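Local coordinates for hypothetical protein ST1066 (Sulfolobus tokodaii, PDB 2PJZ) that probably binds and hydrolyses ATP as the nucleotide-binding component of an ABC transporter, putatively one that carries cobalt, at residues Leu251-Leu254 / Asn255-Tyr258; Tyr95-Glu98 / Glu99-Gly102; Asp106-Leu109 / Glu110-Ala114; Leu185-Leu188 / Asn189-Glu193; Leu244-Lys247 / Phe248-Gly252. All coordinates share one frame; numbering follows the deposited sequence. Where two conformers were deposited one is given.

Interaction 1. Residues Leu251-Leu254 / Asn255-Tyr258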
# COMPACT_ATOMS: atom_id res chain seq x y z
N LEU A 251 -10.75 4.75 -16.28
CA LEU A 251 -11.71 4.15 -15.35
C LEU A 251 -12.20 5.10 -14.26
O LEU A 251 -13.38 5.11 -13.91
CB LEU A 251 -11.16 2.85 -14.74
CG LEU A 251 -12.20 1.75 -14.66
CD1 LEU A 251 -12.48 1.26 -16.06
CD2 LEU A 251 -11.73 0.61 -13.77
N GLY A 252 -11.30 5.90 -13.72
CA GLY A 252 -11.71 6.86 -12.71
C GLY A 252 -11.78 6.24 -11.34
O GLY A 252 -11.12 6.71 -10.42
N SER A 253 -12.51 5.14 -11.20
CA SER A 253 -12.70 4.49 -9.90
C SER A 253 -12.73 2.98 -10.03
O SER A 253 -13.36 2.45 -10.93
CB SER A 253 -14.02 4.96 -9.25
OG SER A 253 -14.41 4.05 -8.22
N LEU A 254 -12.06 2.28 -9.10
CA LEU A 254 -12.06 0.82 -9.10
C LEU A 254 -13.43 0.20 -8.90
O LEU A 254 -13.64 -0.94 -9.31
CB LEU A 254 -11.10 0.26 -8.03
CG LEU A 254 -9.62 0.46 -8.35
CD1 LEU A 254 -8.79 0.43 -7.05
CD2 LEU A 254 -9.15 -0.59 -9.36
N ASN A 255 -14.35 0.93 -8.27
CA ASN A 255 -15.68 0.38 -8.09
C ASN A 255 -16.36 0.15 -9.45
O ASN A 255 -17.25 -0.68 -9.56
CB ASN A 255 -16.51 1.22 -7.09
CG ASN A 255 -16.21 0.85 -5.62
OD1 ASN A 255 -15.85 1.71 -4.80
ND2 ASN A 255 -16.34 -0.44 -5.29
N ARG A 256 -15.89 0.82 -10.48
CA ARG A 256 -16.45 0.65 -11.80
C ARG A 256 -16.15 -0.70 -12.44
O ARG A 256 -16.81 -1.09 -13.40
CB ARG A 256 -16.12 1.87 -12.67
CG ARG A 256 -16.51 3.15 -11.91
CD ARG A 256 -17.12 4.25 -12.76
NE ARG A 256 -17.43 5.39 -11.91
CZ ARG A 256 -16.72 6.51 -11.87
NH1 ARG A 256 -15.66 6.63 -12.66
NH2 ARG A 256 -17.08 7.51 -11.08
N ILE A 257 -15.20 -1.45 -11.87
CA ILE A 257 -15.01 -2.84 -12.25
C ILE A 257 -16.27 -3.67 -12.00
O ILE A 257 -16.63 -4.55 -12.79
CB ILE A 257 -13.82 -3.49 -11.49
CG1 ILE A 257 -12.50 -2.76 -11.84
CG2 ILE A 257 -13.71 -4.95 -11.82
CD1 ILE A 257 -11.25 -3.31 -11.03
N TYR A 258 -16.95 -3.39 -10.89
CA TYR A 258 -18.21 -4.08 -10.59
C TYR A 258 -19.29 -3.63 -11.58
O TYR A 258 -20.08 -4.44 -12.04
CB TYR A 258 -18.66 -3.75 -9.17
CG TYR A 258 -17.69 -4.23 -8.13
CD1 TYR A 258 -17.38 -5.58 -8.03
CD2 TYR A 258 -17.10 -3.35 -7.22
CE1 TYR A 258 -16.51 -6.04 -7.06
CE2 TYR A 258 -16.22 -3.81 -6.24
CZ TYR A 258 -15.94 -5.16 -6.18
OH TYR A 258 -15.08 -5.66 -5.23
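The guanidinium of Arg256 folds back over Ser253, whose CB sits 4.0 Å above the guanidinium plane, close to its centre. A bend at chi2 (-141°) turns the long chain back along the turn, so that Leu251 O lies at the edge of the guanidinium, near its plane. There NH1 donates to Leu251 O at 3.0 Å, a weak bond because the N-H points well off the line (131°). The same oxygen receives Ser253 N in another weak bond. That second bond closes a classic gamma turn centred on Gly252, whose positive phi suits a residue without a side chain.

Ser253 OG, swung to the side of its own carbonyl carbon (chi1 162°), accepts from Asn255 N at 3.1 Å, an ST turn with a capping bond in the turn that leads into helix 256-260. Around the same corner runs a type I beta turn, closed by Arg256 N on Ser253 O at 3.0 Å, and Ile257 N follows on Leu254 O. One serine therefore takes up two successive amides, one with its hydroxyl and one with its carbonyl.

On the apolar flank, Leu254 and Ile257 run side by side in the same direction, with CD2 of the leucine 3.8 Å from CD1 of the isoleucine. Leu251 comes in at about a right angle, placing its CD2 4.0 Å from Ile257 CG1.

Leu254 and Ile257 both rest on Phe198 of strand 195-200, and Ile257 also reaches Ile232 of strand 228-232. Leu254 further touches Leu185 and Pro38, the latter part of a probable Walker A loop.

Interaction 2. Residues Tyr95-Glu98 / Glu99-Gly102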
# COMPACT_ATOMS: atom_id res chain seq x y z
N TYR A 95 13.02 11.24 17.20
CA TYR A 95 13.93 10.63 18.19
C TYR A 95 13.65 9.14 18.46
O TYR A 95 14.59 8.33 18.47
CB TYR A 95 13.92 11.40 19.53
CG TYR A 95 14.73 12.67 19.52
CD1 TYR A 95 14.12 13.89 19.77
CD2 TYR A 95 16.11 12.64 19.30
CE1 TYR A 95 14.87 15.09 19.79
CE2 TYR A 95 16.87 13.82 19.31
CZ TYR A 95 16.24 15.03 19.56
OH TYR A 95 16.96 16.20 19.58
N LEU A 96 12.39 8.77 18.68
CA LEU A 96 12.06 7.34 18.84
C LEU A 96 12.50 6.51 17.63
O LEU A 96 13.13 5.46 17.78
CB LEU A 96 10.56 7.14 19.10
CG LEU A 96 10.12 5.66 19.08
CD1 LEU A 96 10.82 4.78 20.18
CD2 LEU A 96 8.58 5.53 19.17
N TYR A 97 12.17 6.98 16.43
CA TYR A 97 12.46 6.20 15.21
C TYR A 97 13.95 6.12 14.86
O TYR A 97 14.39 5.15 14.24
CB TYR A 97 11.55 6.62 14.04
CG TYR A 97 10.27 5.83 14.16
CD1 TYR A 97 9.30 6.16 15.09
CD2 TYR A 97 10.09 4.67 13.41
CE1 TYR A 97 8.16 5.37 15.25
CE2 TYR A 97 8.95 3.88 13.55
CZ TYR A 97 8.00 4.23 14.47
OH TYR A 97 6.88 3.44 14.61
N GLU A 98 14.73 7.11 15.31
CA GLU A 98 16.19 7.04 15.19
C GLU A 98 16.73 5.77 15.85
O GLU A 98 17.65 5.14 15.33
CB GLU A 98 16.86 8.27 15.83
CG GLU A 98 16.69 9.58 15.04
CD GLU A 98 17.34 10.75 15.75
OE1 GLU A 98 18.48 10.57 16.23
OE2 GLU A 98 16.71 11.84 15.84
N GLU A 99 16.17 5.40 17.00
CA GLU A 99 16.56 4.17 17.70
C GLU A 99 15.81 2.92 17.24
O GLU A 99 16.42 1.87 17.02
CB GLU A 99 16.36 4.35 19.20
CG GLU A 99 17.25 5.44 19.78
CD GLU A 99 18.71 5.18 19.45
OE1 GLU A 99 19.21 4.07 19.80
OE2 GLU A 99 19.33 6.06 18.83
N LEU A 100 14.49 3.04 17.10
CA LEU A 100 13.63 1.90 16.79
C LEU A 100 13.91 1.32 15.42
O LEU A 100 13.90 0.09 15.26
CB LEU A 100 12.16 2.33 16.91
CG LEU A 100 11.07 1.23 16.86
CD1 LEU A 100 11.19 0.27 18.06
CD2 LEU A 100 9.67 1.86 16.80
N LYS A 101 14.17 2.19 14.44
CA LYS A 101 14.36 1.76 13.06
C LYS A 101 15.69 2.21 12.46
O LYS A 101 15.97 1.97 11.27
CB LYS A 101 13.21 2.31 12.17
CG LYS A 101 11.80 1.79 12.53
CD LYS A 101 11.65 0.24 12.44
CE LYS A 101 10.21 -0.16 12.76
NZ LYS A 101 9.99 -1.67 12.61
N GLY A 102 16.49 2.92 13.25
CA GLY A 102 17.72 3.52 12.67
C GLY A 102 17.42 4.66 11.71
O GLY A 102 18.11 4.85 10.72
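Leu96 O receives two amides from the next turn of helix: Leu100 N at 2.9 Å in a nearly straight bond (166°), and Glu99 N at 3.1 Å in a weak, bent one. One residue on, Lys101 N donates to Tyr97 O at 3.0 Å. Lys101 is the first residue to leave helical angles. Gly102 then turns away with positive phi, its CA 3.1 Å from Glu98 O in a CA-H...O contact.

Both charged ends find partners beyond this turn. Glu98 OE2 forms a salt bridge with Arg105, while Lys101 NZ is gripped by the carbonyls of Tyr76 and Tyr73 and by Asn72 OD1.

The packing centres on the Tyr97 ring. Leu100 projects its CG anti to the backbone N (chi1 -170°) and lays CD2 over one face of that ring in a CH-pi contact. The methyl is 4.1 Å from the ring centroid, displaced toward the phenol end, where it is 3.7 Å from Tyr97 CZ. Lys101 runs beside the same ring; its CG comes within 3.5 Å of Tyr97 CD2, approaching obliquely. A looser touch joins Leu96 CD1 to Leu100 CB at 4.3 Å. The phenol is fixed at its far end by a hydrogen bond from Tyr97 OH to Ala83 O.

All this is the C-terminal end of helix 90-100. Leu103 packs on Tyr97 and Glu98 just before helix 105-114 begins, Tyr84 meets the Tyr97 ring, and the Lys101 side chain touches Ser145, just past helix 131-144.

Interaction 3. Residues Asp106-Leu109 / Glu110-Ala114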
# COMPACT_ATOMS: atom_id res chain seq x y z
N ASP A 106 18.95 13.53 9.33
CA ASP A 106 19.30 14.42 8.21
C ASP A 106 18.48 14.08 6.97
O ASP A 106 17.99 14.97 6.27
CB ASP A 106 20.81 14.34 7.89
CG ASP A 106 21.68 15.23 8.79
OD1 ASP A 106 21.18 15.89 9.72
OD2 ASP A 106 22.91 15.28 8.56
N LEU A 107 18.35 12.78 6.68
CA LEU A 107 17.56 12.33 5.52
C LEU A 107 16.11 12.71 5.73
O LEU A 107 15.47 13.20 4.80
CB LEU A 107 17.67 10.80 5.30
CG LEU A 107 16.85 10.18 4.16
CD1 LEU A 107 17.09 10.91 2.84
CD2 LEU A 107 17.13 8.67 3.98
N PHE A 108 15.58 12.48 6.93
CA PHE A 108 14.21 12.92 7.23
C PHE A 108 13.99 14.43 6.98
O PHE A 108 12.97 14.85 6.42
CB PHE A 108 13.82 12.56 8.66
CG PHE A 108 12.44 13.02 9.06
CD1 PHE A 108 11.30 12.33 8.61
CD2 PHE A 108 12.28 14.14 9.87
CE1 PHE A 108 10.03 12.76 8.95
CE2 PHE A 108 11.01 14.58 10.23
CZ PHE A 108 9.88 13.89 9.77
N LEU A 109 14.94 15.24 7.45
CA LEU A 109 14.86 16.69 7.27
C LEU A 109 14.95 17.08 5.81
O LEU A 109 14.27 18.01 5.36
CB LEU A 109 15.92 17.41 8.12
CG LEU A 109 15.78 17.31 9.64
CD1 LEU A 109 16.88 18.08 10.39
CD2 LEU A 109 14.40 17.75 10.13
N GLU A 110 15.79 16.36 5.07
CA GLU A 110 15.91 16.54 3.62
C GLU A 110 14.57 16.29 2.89
O GLU A 110 14.18 17.07 2.01
CB GLU A 110 17.04 15.64 3.08
CG GLU A 110 17.06 15.43 1.58
CD GLU A 110 18.03 14.34 1.14
OE1 GLU A 110 19.07 14.16 1.81
OE2 GLU A 110 17.74 13.65 0.13
N MET A 111 13.87 15.22 3.26
CA MET A 111 12.53 14.94 2.74
C MET A 111 11.53 16.04 3.10
O MET A 111 10.78 16.50 2.25
CB MET A 111 12.03 13.58 3.28
CG MET A 111 12.87 12.36 2.86
SD MET A 111 12.31 10.81 3.68
CE MET A 111 13.35 9.65 2.75
N LEU A 112 11.51 16.47 4.36
CA LEU A 112 10.57 17.53 4.76
C LEU A 112 10.82 18.81 3.93
O LEU A 112 9.88 19.41 3.40
CB LEU A 112 10.71 17.84 6.25
CG LEU A 112 10.16 16.92 7.32
CD1 LEU A 112 10.14 17.65 8.65
CD2 LEU A 112 8.77 16.43 6.96
N LYS A 113 12.09 19.17 3.79
CA LYS A 113 12.48 20.33 2.98
C LYS A 113 12.09 20.20 1.49
O LYS A 113 11.50 21.14 0.93
CB LYS A 113 13.98 20.62 3.15
CG LYS A 113 14.44 21.85 2.34
CD LYS A 113 15.94 21.98 2.35
CE LYS A 113 16.37 23.11 1.40
NZ LYS A 113 17.85 23.34 1.48
N ALA A 114 12.37 19.05 0.86
CA ALA A 114 11.88 18.79 -0.49
C ALA A 114 10.37 18.89 -0.62
O ALA A 114 9.86 19.32 -1.66
CB ALA A 114 12.39 17.42 -1.00
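Regular alpha-helical i to i+4 pairing joins Leu107 to Met111 and Phe108 to Leu112 on helix 105-114, which, by its place in the chain, probably belongs to the helical subdomain of an ABC-type ATPase. Four successive backbone bonds carry it. They run from Glu110 N to Asp106 O (2.9 Å), Met111 N to Leu107 O, Leu112 N to Phe108 O and Lys113 N to Leu109 O, with N-H...O angles of 154° or more.

The apolar side chains follow the same spacing. Met111 stretches out fully beyond CG, bringing its terminal CE across Leu107, 3.8 Å from Leu107 CG, the two side chains meeting at a slant. Leu107 CD1 lies against the carboxylate of Glu110, 3.9 Å from OE2. Here the acidic group is flanked by a methyl, and the Glu110 side chain also touches Tyr170 of helix 161-173.

The inner side of the helix is heavily used. Phe108 wedges between Val90 and Val94 of helix 90-100 and Ser140, Leu141 and Ala144 of helix 131-144. Met111 reaches Leu143 of that second helix as well as Tyr170, so one turn of helix 105-114 packs on three others. At the N-terminal end Asp104 OD2 accepts from Leu107 N.

A chi1 of 178° carries the Phe108 ring to a position beside Leu112. The leucine crosses it at a slant, with CG over one face, 4.2 Å from the centroid and 26° off the ring normal; the closest approach of the two side chains is Leu112 CD1 to Phe108 CE2, at 3.6 Å.

Interaction 4. Residues Leu185-Leu188 / Asn189-Glu193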
# COMPACT_ATOMS: atom_id res chain seq x y z
N LEU A 185 -6.24 5.70 -8.81
CA LEU A 185 -5.72 5.23 -10.08
C LEU A 185 -4.87 6.29 -10.78
O LEU A 185 -4.06 5.96 -11.65
CB LEU A 185 -6.89 4.80 -10.98
CG LEU A 185 -7.79 3.67 -10.49
CD1 LEU A 185 -9.01 3.60 -11.37
CD2 LEU A 185 -7.08 2.30 -10.46
N ASP A 186 -5.05 7.55 -10.38
CA ASP A 186 -4.35 8.67 -11.01
C ASP A 186 -2.84 8.70 -10.71
O ASP A 186 -2.09 9.49 -11.28
CB ASP A 186 -5.04 10.01 -10.66
CG ASP A 186 -4.96 10.38 -9.17
OD1 ASP A 186 -4.39 9.62 -8.36
OD2 ASP A 186 -5.47 11.47 -8.79
N MET A 187 -2.40 7.82 -9.80
CA MET A 187 -1.01 7.78 -9.44
C MET A 187 -0.20 6.70 -10.15
O MET A 187 1.04 6.71 -10.11
CB MET A 187 -0.86 7.64 -7.93
CG MET A 187 0.30 8.48 -7.46
SD MET A 187 -0.32 10.16 -7.46
CE MET A 187 0.98 11.04 -8.35
N LEU A 188 -0.88 5.79 -10.83
CA LEU A 188 -0.23 4.63 -11.44
C LEU A 188 0.78 4.97 -12.54
O LEU A 188 1.69 4.18 -12.78
CB LEU A 188 -1.26 3.63 -11.95
CG LEU A 188 -2.12 2.92 -10.89
CD1 LEU A 188 -3.17 2.07 -11.58
CD2 LEU A 188 -1.26 2.07 -9.93
N ASN A 189 0.60 6.13 -13.19
CA ASN A 189 1.45 6.55 -14.30
C ASN A 189 2.88 6.80 -13.85
O ASN A 189 3.79 6.90 -14.66
CB ASN A 189 0.90 7.82 -14.94
CG ASN A 189 0.98 9.00 -14.00
OD1 ASN A 189 0.02 9.28 -13.27
ND2 ASN A 189 2.13 9.64 -13.96
N LEU A 190 3.07 6.96 -12.54
CA LEU A 190 4.42 7.11 -11.99
C LEU A 190 5.02 5.77 -11.58
O LEU A 190 6.16 5.71 -11.14
CB LEU A 190 4.40 8.06 -10.79
CG LEU A 190 4.29 9.57 -11.07
CD1 LEU A 190 4.27 10.30 -9.74
CD2 LEU A 190 5.45 10.05 -11.94
N TYR A 191 4.25 4.69 -11.73
CA TYR A 191 4.67 3.38 -11.24
C TYR A 191 4.62 2.29 -12.29
O TYR A 191 4.40 1.14 -11.97
CB TYR A 191 3.87 3.00 -9.99
CG TYR A 191 4.23 3.86 -8.82
CD1 TYR A 191 5.25 3.48 -7.94
CD2 TYR A 191 3.61 5.10 -8.63
CE1 TYR A 191 5.61 4.30 -6.88
CE2 TYR A 191 3.97 5.92 -7.57
CZ TYR A 191 4.96 5.51 -6.70
OH TYR A 191 5.30 6.34 -5.66
N LYS A 192 4.92 2.66 -13.55
CA LYS A 192 4.85 1.74 -14.70
C LYS A 192 5.77 0.55 -14.56
O LYS A 192 5.43 -0.56 -15.02
CB LYS A 192 5.20 2.48 -16.01
CG LYS A 192 4.32 3.67 -16.28
CD LYS A 192 4.81 4.48 -17.51
CE LYS A 192 3.71 5.45 -17.94
NZ LYS A 192 4.03 6.09 -19.27
N GLU A 193 6.91 0.74 -13.91
CA GLU A 193 7.88 -0.35 -13.79
C GLU A 193 7.52 -1.35 -12.67
O GLU A 193 8.23 -2.34 -12.44
CB GLU A 193 9.32 0.20 -13.65
CG GLU A 193 9.64 0.96 -12.35
CD GLU A 193 9.22 2.44 -12.28
OE1 GLU A 193 10.10 3.26 -11.89
OE2 GLU A 193 8.04 2.79 -12.55
O HOH W 1 -1.89 7.44 -13.50
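Met187, Leu188 and Asn189 make up most of this contact, a short turn in which the carbonyls of Met187 and Leu188 are taken by the amides three residues on. Leu190 N donates to Met187 O at 3.2 Å, and Tyr191 N to Leu188 O at 2.8 Å. Bends at chi2 and chi3 fold the Met187 side chain so that it lies beside Leu190, both pointing the same way, with CE of the methionine 3.6 Å from Leu190 CD1. The Met187 carbonyl also meets the Tyr191 ring at its edge and in its plane, with O 3.4 Å from CD2.

This 3-10 segment follows strand 177-182, just past the position where ABC ATPases carry the H-loop, and leads on to strand 195-200. Leu188 points its side chain away from the turn, into a buried setting of Leu36 on strand 32-36, Val210 and Leu214 of helix 210-214, and Phe248. Tyr191 reaches helix 161-173, where its OH bonds Ser168 OG, and also touches Ile34. From the same helix Arg164 pairs with Asp186 in a salt bridge and touches Met187.

Asn189, exposed to solvent, contributes through its backbone. Its N donates to a water at 2.8 Å, and that water donates in turn to Leu185 O at 3.2 Å, bridging the amide to the first carbonyl of the turn.

Interaction 5. Residues Leu244-Lys247 / Phe248-Gly252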
# COMPACT_ATOMS: atom_id res chain seq x y z
N LEU A 244 -9.96 -3.75 -26.92
CA LEU A 244 -11.15 -4.59 -26.88
C LEU A 244 -12.34 -3.97 -26.12
O LEU A 244 -13.42 -4.59 -26.04
CB LEU A 244 -10.85 -5.99 -26.34
CG LEU A 244 -10.19 -7.03 -27.25
CD1 LEU A 244 -8.67 -6.85 -27.36
CD2 LEU A 244 -10.54 -8.46 -26.78
N GLY A 245 -12.16 -2.75 -25.59
CA GLY A 245 -13.13 -2.16 -24.65
C GLY A 245 -12.72 -0.81 -24.08
O GLY A 245 -11.95 -0.08 -24.71
N MET A 246 -13.23 -0.47 -22.90
CA MET A 246 -12.90 0.83 -22.32
C MET A 246 -11.51 0.80 -21.69
O MET A 246 -11.10 -0.20 -21.13
CB MET A 246 -13.94 1.28 -21.28
CG MET A 246 -13.78 2.75 -20.90
SD MET A 246 -14.62 3.32 -19.41
CE MET A 246 -13.21 4.18 -18.76
N LYS A 247 -10.81 1.92 -21.81
CA LYS A 247 -9.45 2.07 -21.33
C LYS A 247 -9.40 2.03 -19.80
O LYS A 247 -10.13 2.75 -19.11
CB LYS A 247 -8.86 3.40 -21.81
CG LYS A 247 -8.77 3.55 -23.34
CD LYS A 247 -7.70 2.63 -23.91
CE LYS A 247 -7.63 2.74 -25.43
NZ LYS A 247 -6.74 1.69 -26.01
N PHE A 248 -8.53 1.18 -19.26
CA PHE A 248 -8.35 1.11 -17.82
C PHE A 248 -7.93 2.48 -17.31
O PHE A 248 -8.38 2.91 -16.24
CB PHE A 248 -7.29 0.06 -17.45
CG PHE A 248 -7.09 -0.05 -15.98
CD1 PHE A 248 -7.84 -0.95 -15.24
CD2 PHE A 248 -6.20 0.78 -15.33
CE1 PHE A 248 -7.69 -1.03 -13.86
CE2 PHE A 248 -6.04 0.70 -13.96
CZ PHE A 248 -6.79 -0.21 -13.24
N GLY A 249 -7.09 3.16 -18.09
CA GLY A 249 -6.66 4.52 -17.79
C GLY A 249 -7.76 5.57 -17.63
O GLY A 249 -7.52 6.65 -17.09
N ALA A 250 -8.95 5.28 -18.13
CA ALA A 250 -10.02 6.25 -18.05
C ALA A 250 -11.03 5.86 -16.97
O ALA A 250 -12.01 6.57 -16.74
CB ALA A 250 -10.70 6.43 -19.42
N LEU A 251 -10.75 4.75 -16.28
CA LEU A 251 -11.71 4.15 -15.35
C LEU A 251 -12.20 5.10 -14.26
O LEU A 251 -13.38 5.11 -13.91
CB LEU A 251 -11.16 2.85 -14.74
CG LEU A 251 -12.20 1.75 -14.66
CD1 LEU A 251 -12.48 1.26 -16.06
CD2 LEU A 251 -11.73 0.61 -13.77
N GLY A 252 -11.30 5.90 -13.72
CA GLY A 252 -11.71 6.86 -12.71
C GLY A 252 -11.78 6.24 -11.34
O GLY A 252 -11.12 6.71 -10.42
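This is a local turn contact at the C-terminal end of strand 246-247, where Met246 and Lys247 meet Ala250 and Leu251 across a tight turn. The turn is closed by Ala250 N on Lys247 O at 3.0 Å, with an N-H...O angle of 158°. The next bond in line, Leu251 N to Phe248 O at 3.0 Å, tightens the following step in the same way.

Met246 does most of the side-chain work. Its chain leaves the backbone stretched out (chi1 -167°) and stays extended until chi3, where a bend (133°) drops the terminal methyl onto the turn. There CE lies 3.4 Å from Ala250 CB and only 3.3 Å from Ala250 C, close packing against both the methyl and the peptide carbonyl. The same methyl also reaches Leu251 CD1 at 4.0 Å.

Lys247 contributes its base: CB lies 4.3 Å from Ala250 CB. Its chain then bends at chi2 and leads away from the turn, and NZ forms a salt bridge with Asp243.

The Phe248 ring packs on Leu185, Leu188 and Ser216. The backbone ties the turn to the sheet, with Met246 bonded to Ile218 and Phe248 to Ser216 on strand 216-220; Leu251 lies on Ile218 of that strand.

Two overlapping beta turns, Lys247 to Ala250 and Phe248 to Leu251, each closed by an i to i+3 bond, follow directly on the short, weakly bonded edge strand of this antiparallel sheet.

Overall arrangement
The five contacts fall into two groups, and interactions 1 and 2 lie on opposite sides of the chain's centre. Interactions 2 and 3 adjoin in sequence, on consecutive helices with centres about 16 Å apart. In the other group interaction 4 lies nearer the middle and touches both 1 and 5 through Leu185, whose CD2 is 3.7 Å from Leu254 CD2 and 3.8 Å from Phe248 CZ. Interactions 1 and 5 share Leu251 and Gly252, their centres about 9 Å apart. Interactions 2 and 5 are about 44 Å apart, centre to centre. Of the five, interaction 1 touches the probable Walker A loop, through Leu254, consistent with a place next to the nucleotide site.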